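Local coordinates for protein Cd1 (Flavonifractor plautii, PDB 7D39) that binds flavin mononucleotide and, as a flavone reductase, probably carries out the ene-reduction that starts flavone and flavonol breakdown in gut bacteria, at residues A[16-21]-A[188-193]; A[222-227]-A[240-245]; A[69-74]-A[106-111]. One frame throughout, in Å; residues are numbered along the deposited sequence.

How the interactions relate
Interactions 1 and 3 belong to the flavodoxin-like part of the chain, whose five parallel strands run in the order 2-1-3-4-5, while interaction 2 lies in a separate four-stranded antiparallel sheet further along. Interaction 3 joins helices 70-79 and 96-109 and is nested along the chain within the loop that interaction 1 closes between helices 14-28 and 184-202. Their centres are about 25 Å apart. Interaction 2 follows in series after helix 184-202, its centre about 33 Å from each of the others, and no two contacts touch. The flavodoxin-like part thus holds two helix-helix contacts, with the Met18 side chain of interaction 1 about 8 Å from the FMN, and a side-chain cluster lies on the small sheet that follows.

Interaction 1: A[16-21]-A[188-193]; sequences DGMCIE and ARAHQI
Met18 and Ala190 bring their CA atoms within 5.7 Å where helix 14-28 packs on helix 184-202, and three residues further along helix 14-28, Glu21 brings its CA to 5.3 Å from that of His191. The short helical segments cross at -46° with their axes 8.2 Å apart, a close pairing of two helices against the parallel sheet of the flavodoxin-like fold. Ala190 makes the approach possible: its CB points at the other helix, meets the carbonyl O of Met18 and lies 3.6 Å from the terminal CE of that selenomethionine. Met18 gets there by folding back, with bends at chi2 and chi3 that turn the SE-CE end toward the Ala190 methyl. On the side of the parallel sheet, Met18 and Ala190 both touch Met142 of strand 138-144, so the buried side of the contact is apolar, and the side chain of Met18 is about 8 Å from the bound FMN.

The more exposed side is polar. With chi1 at -179° the Glu21 chain extends away from its own N, then bends at chi2, which carries the carboxylate across to His191. ND1 of His191 donates to OE1 of Glu21 at 3.2 Å, a bent bond that reaches the anti side of the carboxylate oxygen, with the two planes 49° apart. The strongest polar partner of the ring is OE1 of Glu28, from the same helix as Glu21, at NE2; two carboxylates would probably stabilise a positive charge on the imidazole. Between the polar and apolar sides, the aliphatic CG of Glu21 rests 4.1 Å from CB of Ala190.

Interaction 2: A[222-227]-A[240-245]; sequences RNFHLQ and GEIHNE
The Phe224 ring carries the CD1 methyl of Ile242 over the middle of one face, 3.8 Å from CD1 to the ring centroid and only 2° off the ring normal. This is a CH-pi contact in which the methyl is nearly equidistant from all six ring carbons. Phe251 of strand 248-252 also meets the Phe224 ring, the two planes inclined at about 50°. Beside the ring, Leu226 crosses Ile242 at about a right angle, its CD2 4.1 Å from CG1 of Ile242. The isoleucine suits this place because its CG1-CD1 arm, CG1 anti to the carbonyl carbon (chi1 -78°), serves both neighbours. With an alanine in place of Phe224, the CD1 methyl of Ile242 would probably lose the flat surface it rests on, opening a gap beside Phe251. The segments are next-but-one strands of a four-stranded antiparallel meander and meet on one face of it: strand 230-233 runs between them, and Ala231, touched by Leu226 and Ile242, has a small side chain, consistent with the larger residues meeting across it. Loop residue Val215 touches Phe224 and Ile242, and strand 248-252 completes the sheet beyond strand 239-245.

Interaction 3: A[69-74]-A[106-111]; sequences DFDWLL and GPRMDR
Asp71 and Leu74 meet Arg108 and Met109 in a mixed contact, a salt bridge beside an apolar pair, between the first turns of helix 70-79 and the weakly bonded last turn of helix 96-109. Both helices are crossover connections of the flavodoxin-like fold, leading into strands 82-88 and, by way of further helices, 138-144. The backbones stay well apart, with 9.3 Å between the CA atoms of Leu74 and Met109, so the contact is made by side chains alone, the longer reach coming from Arg108 and Met109.

Arginine suits the surface side: its chain bends at chi3 and brings NE to 3.3 Å from OD1 of Asp71. The two side chains cross at about a right angle, and the carboxylate and guanidinium planes are 54° apart, so the groups are not coplanar, as a bidentate pair would be. Alongside, the CD2 branch of Leu74 lies obliquely by the guanidinium, nearest NH1, and 3.8 Å from CD of Arg108.

Leu74 and Met109, both buried, reach toward each other tip to tip. The flexible selenomethionine bends at chi2 and chi3, and its SE lies 4.1 Å from CD2 of Leu74; the spacing at its terminal methyl is doubtful. Phe105 of helix 96-109 extends the apolar contact at Leu74, with Phe70 touching it as well. Just beyond Met109, Asp110 caps the start of helix 111-124 by bonding through OD1 to the backbone N of Asn113.

With one oxygen facing NE obliquely, and both charged residues exposed, the bridge is probably a modest electrostatic tie, while the buried leucine and selenomethionine probably supply the water-excluding part.

Interaction 1: A[16-21]-A[188-193]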
loop_
_atom_site.group_PDB
_atom_site.type_symbol
_atom_site.label_atom_id
_atom_site.label_comp_id
_atom_site.label_asym_id
_atom_site.label_seq_id
_atom_site.Cartn_x
_atom_site.Cartn_y
_atom_site.Cartn_z
ATOM N N ASP A 16 8.055 -10.301 -13.591
ATOM C CA ASP A 16 9.350 -10.802 -13.138
ATOM C C ASP A 16 10.479 -10.057 -13.830
ATOM O O ASP A 16 11.421 -9.588 -13.182
ATOM C CB ASP A 16 9.485 -12.306 -13.423
ATOM C CG ASP A 16 8.740 -13.192 -12.423
ATOM O OD1 ASP A 16 7.919 -12.704 -11.611
ATOM O OD2 ASP A 16 8.965 -14.416 -12.467
ATOM N N GLY A 17 10.403 -9.956 -15.160
ATOM C CA GLY A 17 11.466 -9.309 -15.928
ATOM C C GLY A 17 11.675 -7.858 -15.543
ATOM O O GLY A 17 12.799 -7.433 -15.271
HETATM N N MSE A 18 10.591 -7.082 -15.493
HETATM C CA MSE A 18 10.667 -5.676 -15.108
HETATM C C MSE A 18 11.223 -5.543 -13.707
HETATM O O MSE A 18 12.009 -4.635 -13.407
HETATM C CB MSE A 18 9.288 -5.011 -15.172
HETATM C CG MSE A 18 8.690 -5.032 -16.555
HETATM SE SE MSE A 18 9.594 -3.744 -17.730
HETATM C CE MSE A 18 8.765 -2.106 -17.040
ATOM N N CYS A 19 10.778 -6.442 -12.831
ATOM C CA CYS A 19 11.275 -6.429 -11.468
ATOM C C CYS A 19 12.775 -6.712 -11.446
ATOM O O CYS A 19 13.551 -6.000 -10.795
ATOM C CB CYS A 19 10.504 -7.442 -10.626
ATOM S SG CYS A 19 10.907 -7.355 -8.874
ATOM N N ILE A 20 13.206 -7.733 -12.179
ATOM C CA ILE A 20 14.620 -8.077 -12.158
ATOM C C ILE A 20 15.445 -6.980 -12.819
ATOM O O ILE A 20 16.520 -6.614 -12.337
ATOM C CB ILE A 20 14.827 -9.456 -12.804
ATOM C CG1 ILE A 20 14.249 -10.530 -11.868
ATOM C CG2 ILE A 20 16.301 -9.702 -13.082
ATOM C CD1 ILE A 20 13.931 -11.838 -12.555
ATOM N N GLU A 21 14.934 -6.410 -13.908
ATOM C CA GLU A 21 15.596 -5.271 -14.530
ATOM C C GLU A 21 15.748 -4.115 -13.544
ATOM O O GLU A 21 16.759 -3.400 -13.556
ATOM C CB GLU A 21 14.798 -4.828 -15.754
ATOM C CG GLU A 21 15.387 -3.670 -16.510
ATOM C CD GLU A 21 16.555 -4.090 -17.373
ATOM O OE1 GLU A 21 17.557 -3.348 -17.401
ATOM O OE2 GLU A 21 16.470 -5.162 -18.011
ATOM N N ALA A 188 14.141 0.122 -20.089
ATOM C CA ALA A 188 15.052 1.116 -19.543
ATOM C C ALA A 188 14.394 1.901 -18.422
ATOM O O ALA A 188 15.075 2.321 -17.479
ATOM C CB ALA A 188 15.545 2.051 -20.660
ATOM N N ARG A 189 13.070 2.058 -18.470
ATOM C CA ARG A 189 12.377 2.762 -17.392
ATOM C C ARG A 189 12.343 1.931 -16.112
ATOM O O ARG A 189 12.501 2.472 -15.012
ATOM C CB ARG A 189 10.964 3.139 -17.836
ATOM C CG ARG A 189 10.136 3.820 -16.764
ATOM C CD ARG A 189 10.560 5.279 -16.536
ATOM N NE ARG A 189 9.705 5.912 -15.538
ATOM C CZ ARG A 189 10.144 6.593 -14.485
ATOM N NH1 ARG A 189 11.444 6.772 -14.293
ATOM N NH2 ARG A 189 9.272 7.107 -13.626
ATOM N N ALA A 190 12.136 0.618 -16.227
ATOM C CA ALA A 190 12.288 -0.242 -15.056
ATOM C C ALA A 190 13.698 -0.146 -14.495
ATOM O O ALA A 190 13.886 -0.085 -13.275
ATOM C CB ALA A 190 11.957 -1.695 -15.407
ATOM N N HIS A 191 14.702 -0.128 -15.374
ATOM C CA HIS A 191 16.079 0.016 -14.931
ATOM C C HIS A 191 16.280 1.307 -14.130
ATOM O O HIS A 191 16.901 1.300 -13.062
ATOM C CB HIS A 191 17.016 -0.013 -16.142
ATOM C CG HIS A 191 18.464 -0.058 -15.771
ATOM N ND1 HIS A 191 19.151 -1.240 -15.599
ATOM C CD2 HIS A 191 19.353 0.933 -15.519
ATOM C CE1 HIS A 191 20.403 -0.975 -15.266
ATOM N NE2 HIS A 191 20.554 0.335 -15.217
ATOM N N GLN A 192 15.790 2.437 -14.647
ATOM C CA GLN A 192 15.927 3.696 -13.918
ATOM C C GLN A 192 15.200 3.650 -12.576
ATOM O O GLN A 192 15.713 4.145 -11.562
ATOM C CB GLN A 192 15.406 4.860 -14.753
ATOM C CG GLN A 192 15.736 6.200 -14.152
ATOM C CD GLN A 192 17.235 6.496 -14.195
ATOM O OE1 GLN A 192 17.891 6.287 -15.215
ATOM N NE2 GLN A 192 17.785 6.962 -13.072
ATOM N N ILE A 193 14.002 3.064 -12.550
ATOM C CA ILE A 193 13.273 2.924 -11.291
ATOM C C ILE A 193 14.120 2.168 -10.270
ATOM O O ILE A 193 14.129 2.492 -9.074
ATOM C CB ILE A 193 11.912 2.247 -11.545
ATOM C CG1 ILE A 193 10.984 3.248 -12.233
ATOM C CG2 ILE A 193 11.279 1.704 -10.252
ATOM C CD1 ILE A 193 9.590 2.738 -12.487
#

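Interaction 2: A[222-227]-A[240-245]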
loop_
_atom_site.group_PDB
_atom_site.type_symbol
_atom_site.label_atom_id
_atom_site.label_comp_id
_atom_site.label_asym_id
_atom_site.label_seq_id
_atom_site.Cartn_x
_atom_site.Cartn_y
_atom_site.Cartn_z
ATOM N N ARG A 222 -4.348 10.627 -8.574
ATOM C CA ARG A 222 -5.319 11.110 -9.512
ATOM C C ARG A 222 -6.729 10.545 -9.341
ATOM O O ARG A 222 -7.570 10.771 -10.153
ATOM C CB ARG A 222 -4.811 10.894 -10.934
ATOM C CG ARG A 222 -3.473 11.527 -11.229
ATOM C CD ARG A 222 -3.143 11.481 -12.688
ATOM N NE ARG A 222 -1.905 12.165 -12.963
ATOM C CZ ARG A 222 -1.824 13.403 -13.432
ATOM N NH1 ARG A 222 -2.901 14.089 -13.672
ATOM N NH2 ARG A 222 -0.677 13.946 -13.646
ATOM N N ASN A 223 -6.958 9.832 -8.257
ATOM C CA ASN A 223 -8.230 9.194 -7.984
ATOM C C ASN A 223 -9.018 9.924 -6.888
ATOM O O ASN A 223 -8.525 10.217 -5.842
ATOM C CB ASN A 223 -8.033 7.720 -7.577
ATOM C CG ASN A 223 -7.557 6.849 -8.712
ATOM O OD1 ASN A 223 -6.482 6.988 -9.166
ATOM N ND2 ASN A 223 -8.405 5.977 -9.175
ATOM N N PHE A 224 -10.269 10.196 -7.174
ATOM C CA PHE A 224 -11.094 11.042 -6.342
ATOM C C PHE A 224 -12.480 10.466 -6.270
ATOM O O PHE A 224 -12.975 9.970 -7.223
ATOM C CB PHE A 224 -11.114 12.496 -6.846
ATOM C CG PHE A 224 -9.832 13.199 -6.662
ATOM C CD1 PHE A 224 -9.508 13.750 -5.465
ATOM C CD2 PHE A 224 -8.911 13.223 -7.661
ATOM C CE1 PHE A 224 -8.303 14.379 -5.272
ATOM C CE2 PHE A 224 -7.704 13.815 -7.473
ATOM C CZ PHE A 224 -7.402 14.416 -6.282
ATOM N N HIS A 225 -13.064 10.507 -5.091
ATOM C CA HIS A 225 -14.467 10.254 -4.898
ATOM C C HIS A 225 -15.234 11.602 -4.829
ATOM O O HIS A 225 -14.903 12.480 -4.077
ATOM C CB HIS A 225 -14.653 9.403 -3.644
ATOM C CG HIS A 225 -16.046 8.932 -3.404
ATOM N ND1 HIS A 225 -16.942 9.640 -2.658
ATOM C CD2 HIS A 225 -16.677 7.802 -3.766
ATOM C CE1 HIS A 225 -18.074 8.982 -2.589
ATOM N NE2 HIS A 225 -17.946 7.871 -3.271
ATOM N N LEU A 226 -16.247 11.748 -5.647
ATOM C CA LEU A 226 -16.870 13.053 -5.840
ATOM C C LEU A 226 -18.284 13.122 -5.343
ATOM O O LEU A 226 -19.119 12.418 -5.801
ATOM C CB LEU A 226 -16.843 13.468 -7.302
ATOM C CG LEU A 226 -15.516 13.707 -7.955
ATOM C CD1 LEU A 226 -15.646 14.003 -9.416
ATOM C CD2 LEU A 226 -14.678 14.726 -7.259
ATOM N N GLN A 227 -18.554 14.021 -4.424
ATOM C CA GLN A 227 -19.930 14.387 -4.120
ATOM C C GLN A 227 -20.152 15.857 -3.931
ATOM O O GLN A 227 -19.227 16.609 -3.855
ATOM C CB GLN A 227 -20.430 13.649 -2.901
ATOM C CG GLN A 227 -19.488 13.670 -1.737
ATOM C CD GLN A 227 -19.817 12.584 -0.756
ATOM O OE1 GLN A 227 -20.976 12.225 -0.600
ATOM N NE2 GLN A 227 -18.814 12.051 -0.098
ATOM N N GLY A 240 -11.699 18.094 0.083
ATOM C CA GLY A 240 -11.537 19.431 -0.442
ATOM C C GLY A 240 -12.347 19.687 -1.687
ATOM O O GLY A 240 -13.534 19.371 -1.736
ATOM N N GLU A 241 -11.714 20.241 -2.712
ATOM C CA GLU A 241 -12.443 20.695 -3.882
ATOM C C GLU A 241 -11.616 20.455 -5.135
ATOM O O GLU A 241 -10.415 20.736 -5.161
ATOM C CB GLU A 241 -12.789 22.178 -3.750
ATOM C CG GLU A 241 -13.466 22.775 -4.957
ATOM C CD GLU A 241 -14.228 24.051 -4.610
ATOM O OE1 GLU A 241 -13.746 24.833 -3.757
ATOM O OE2 GLU A 241 -15.317 24.257 -5.183
ATOM N N ILE A 242 -12.278 19.956 -6.172
ATOM C CA ILE A 242 -11.680 19.721 -7.484
ATOM C C ILE A 242 -12.060 20.877 -8.400
ATOM O O ILE A 242 -13.239 21.228 -8.501
ATOM C CB ILE A 242 -12.162 18.377 -8.064
ATOM C CG1 ILE A 242 -11.426 17.200 -7.408
ATOM C CG2 ILE A 242 -12.051 18.350 -9.577
ATOM C CD1 ILE A 242 -9.941 17.155 -7.713
ATOM N N HIS A 243 -11.077 21.467 -9.075
ATOM C CA HIS A 243 -11.331 22.538 -10.033
ATOM C C HIS A 243 -10.939 22.100 -11.436
ATOM O O HIS A 243 -9.893 21.476 -11.632
ATOM C CB HIS A 243 -10.557 23.812 -9.687
ATOM C CG HIS A 243 -10.581 24.157 -8.232
ATOM N ND1 HIS A 243 -11.691 24.680 -7.609
ATOM C CD2 HIS A 243 -9.627 24.051 -7.277
ATOM C CE1 HIS A 243 -11.421 24.879 -6.330
ATOM N NE2 HIS A 243 -10.173 24.510 -6.105
ATOM N N ASN A 244 -11.774 22.454 -12.410
ATOM C CA ASN A 244 -11.462 22.292 -13.829
ATOM C C ASN A 244 -11.142 23.672 -14.400
ATOM O O ASN A 244 -12.042 24.461 -14.707
ATOM C CB ASN A 244 -12.621 21.642 -14.573
ATOM C CG ASN A 244 -12.326 21.452 -16.042
ATOM O OD1 ASN A 244 -11.397 22.046 -16.581
ATOM N ND2 ASN A 244 -13.121 20.624 -16.700
ATOM N N GLU A 245 -9.853 23.960 -14.546
ATOM C CA GLU A 245 -9.394 25.229 -15.097
ATOM C C GLU A 245 -9.028 24.984 -16.560
ATOM O O GLU A 245 -7.861 24.836 -16.927
ATOM C CB GLU A 245 -8.225 25.768 -14.281
ATOM C CG GLU A 245 -8.145 27.281 -14.209
ATOM C CD GLU A 245 -7.043 27.847 -15.089
ATOM O OE1 GLU A 245 -6.079 27.104 -15.381
ATOM O OE2 GLU A 245 -7.142 29.029 -15.492
#

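Interaction 3: A[69-74]-A[106-111]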
loop_
_atom_site.group_PDB
_atom_site.type_symbol
_atom_site.label_atom_id
_atom_site.label_comp_id
_atom_site.label_asym_id
_atom_site.label_seq_id
_atom_site.Cartn_x
_atom_site.Cartn_y
_atom_site.Cartn_z
ATOM N N ASP A 69 2.539 -18.122 4.485
ATOM C CA ASP A 69 3.868 -17.588 4.191
ATOM C C ASP A 69 3.936 -16.077 4.363
ATOM O O ASP A 69 4.976 -15.477 4.079
ATOM C CB ASP A 69 4.287 -17.923 2.761
ATOM C CG ASP A 69 4.675 -19.379 2.587
ATOM O OD1 ASP A 69 5.222 -19.958 3.548
ATOM O OD2 ASP A 69 4.430 -19.933 1.487
ATOM N N PHE A 70 2.849 -15.448 4.803
ATOM C CA PHE A 70 2.852 -13.999 4.934
ATOM C C PHE A 70 3.905 -13.540 5.939
ATOM O O PHE A 70 4.666 -12.606 5.669
ATOM C CB PHE A 70 1.459 -13.500 5.323
ATOM C CG PHE A 70 1.357 -12.013 5.376
ATOM C CD1 PHE A 70 1.216 -11.283 4.218
ATOM C CD2 PHE A 70 1.449 -11.342 6.587
ATOM C CE1 PHE A 70 1.148 -9.894 4.253
ATOM C CE2 PHE A 70 1.377 -9.964 6.639
ATOM C CZ PHE A 70 1.221 -9.235 5.467
ATOM N N ASP A 71 3.970 -14.188 7.106
ATOM C CA ASP A 71 4.956 -13.780 8.101
ATOM C C ASP A 71 6.364 -13.854 7.531
ATOM O O ASP A 71 7.170 -12.942 7.734
ATOM C CB ASP A 71 4.837 -14.639 9.366
ATOM C CG ASP A 71 3.633 -14.262 10.217
ATOM O OD1 ASP A 71 3.115 -13.138 10.062
ATOM O OD2 ASP A 71 3.210 -15.084 11.050
ATOM N N TRP A 72 6.677 -14.930 6.809
ATOM C CA TRP A 72 7.964 -15.007 6.125
ATOM C C TRP A 72 8.151 -13.826 5.178
ATOM O O TRP A 72 9.174 -13.133 5.220
ATOM C CB TRP A 72 8.066 -16.332 5.377
ATOM C CG TRP A 72 9.341 -16.520 4.616
ATOM C CD1 TRP A 72 10.511 -17.070 5.079
ATOM C CD2 TRP A 72 9.577 -16.171 3.247
ATOM N NE1 TRP A 72 11.456 -17.074 4.081
ATOM C CE2 TRP A 72 10.912 -16.535 2.946
ATOM C CE3 TRP A 72 8.795 -15.590 2.249
ATOM C CZ2 TRP A 72 11.477 -16.331 1.692
ATOM C CZ3 TRP A 72 9.367 -15.378 0.994
ATOM C CH2 TRP A 72 10.690 -15.759 0.729
ATOM N N LEU A 73 7.166 -13.578 4.316
ATOM C CA LEU A 73 7.268 -12.450 3.390
ATOM C C LEU A 73 7.509 -11.145 4.141
ATOM O O LEU A 73 8.375 -10.345 3.768
ATOM C CB LEU A 73 5.990 -12.350 2.546
ATOM C CG LEU A 73 5.865 -11.221 1.515
ATOM C CD1 LEU A 73 7.016 -11.260 0.532
ATOM C CD2 LEU A 73 4.515 -11.283 0.782
ATOM N N LEU A 74 6.752 -10.921 5.210
ATOM C CA LEU A 74 6.885 -9.688 5.967
ATOM C C LEU A 74 8.282 -9.543 6.557
ATOM O O LEU A 74 8.878 -8.460 6.495
ATOM C CB LEU A 74 5.815 -9.649 7.063
ATOM C CG LEU A 74 5.517 -8.252 7.562
ATOM C CD1 LEU A 74 5.168 -7.422 6.360
ATOM C CD2 LEU A 74 4.372 -8.269 8.560
ATOM N N GLY A 106 -2.487 -4.451 7.719
ATOM C CA GLY A 106 -3.240 -3.655 8.661
ATOM C C GLY A 106 -2.875 -3.869 10.114
ATOM O O GLY A 106 -2.441 -2.948 10.812
ATOM N N PRO A 107 -3.065 -5.093 10.607
ATOM C CA PRO A 107 -2.852 -5.371 12.034
ATOM C C PRO A 107 -1.399 -5.521 12.455
ATOM O O PRO A 107 -1.137 -5.720 13.643
ATOM C CB PRO A 107 -3.611 -6.696 12.235
ATOM C CG PRO A 107 -4.621 -6.728 11.116
ATOM C CD PRO A 107 -3.865 -6.143 9.958
ATOM N N ARG A 108 -0.440 -5.435 11.551
ATOM C CA ARG A 108 0.951 -5.624 11.927
ATOM C C ARG A 108 1.844 -4.438 11.598
ATOM O O ARG A 108 2.911 -4.301 12.207
ATOM C CB ARG A 108 1.519 -6.879 11.239
ATOM C CG ARG A 108 1.365 -8.199 12.009
ATOM C CD ARG A 108 1.723 -9.378 11.093
ATOM N NE ARG A 108 2.646 -10.329 11.707
ATOM C CZ ARG A 108 3.928 -10.083 11.982
ATOM N NH1 ARG A 108 4.464 -8.906 11.717
ATOM N NH2 ARG A 108 4.679 -11.020 12.543
HETATM N N MSE A 109 1.440 -3.574 10.680
HETATM C CA MSE A 109 2.369 -2.641 10.098
HETATM C C MSE A 109 1.935 -1.197 10.234
HETATM O O MSE A 109 2.643 -0.304 9.784
HETATM C CB MSE A 109 2.576 -2.992 8.626
HETATM C CG MSE A 109 3.299 -4.306 8.438
HETATM SE SE MSE A 109 5.013 -4.251 9.352
HETATM C CE MSE A 109 6.089 -5.042 7.948
ATOM N N ASP A 110 0.778 -0.961 10.856
ATOM C CA ASP A 110 0.260 0.398 10.968
ATOM C C ASP A 110 1.185 1.231 11.843
ATOM O O ASP A 110 1.397 0.909 13.015
ATOM C CB ASP A 110 -1.151 0.401 11.535
ATOM C CG ASP A 110 -1.755 1.791 11.555
ATOM O OD1 ASP A 110 -1.536 2.522 12.543
ATOM O OD2 ASP A 110 -2.419 2.168 10.564
ATOM N N ARG A 111 1.744 2.299 11.268
ATOM C CA ARG A 111 2.791 3.029 11.970
ATOM C C ARG A 111 2.253 3.694 13.230
ATOM O O ARG A 111 2.937 3.740 14.258
ATOM C CB ARG A 111 3.443 4.064 11.056
ATOM C CG ARG A 111 4.317 5.028 11.835
ATOM C CD ARG A 111 5.352 5.714 10.970
ATOM N NE ARG A 111 6.488 4.839 10.690
ATOM C CZ ARG A 111 7.704 5.003 11.203
ATOM N NH1 ARG A 111 8.671 4.152 10.884
ATOM N NH2 ARG A 111 7.957 6.024 12.024
#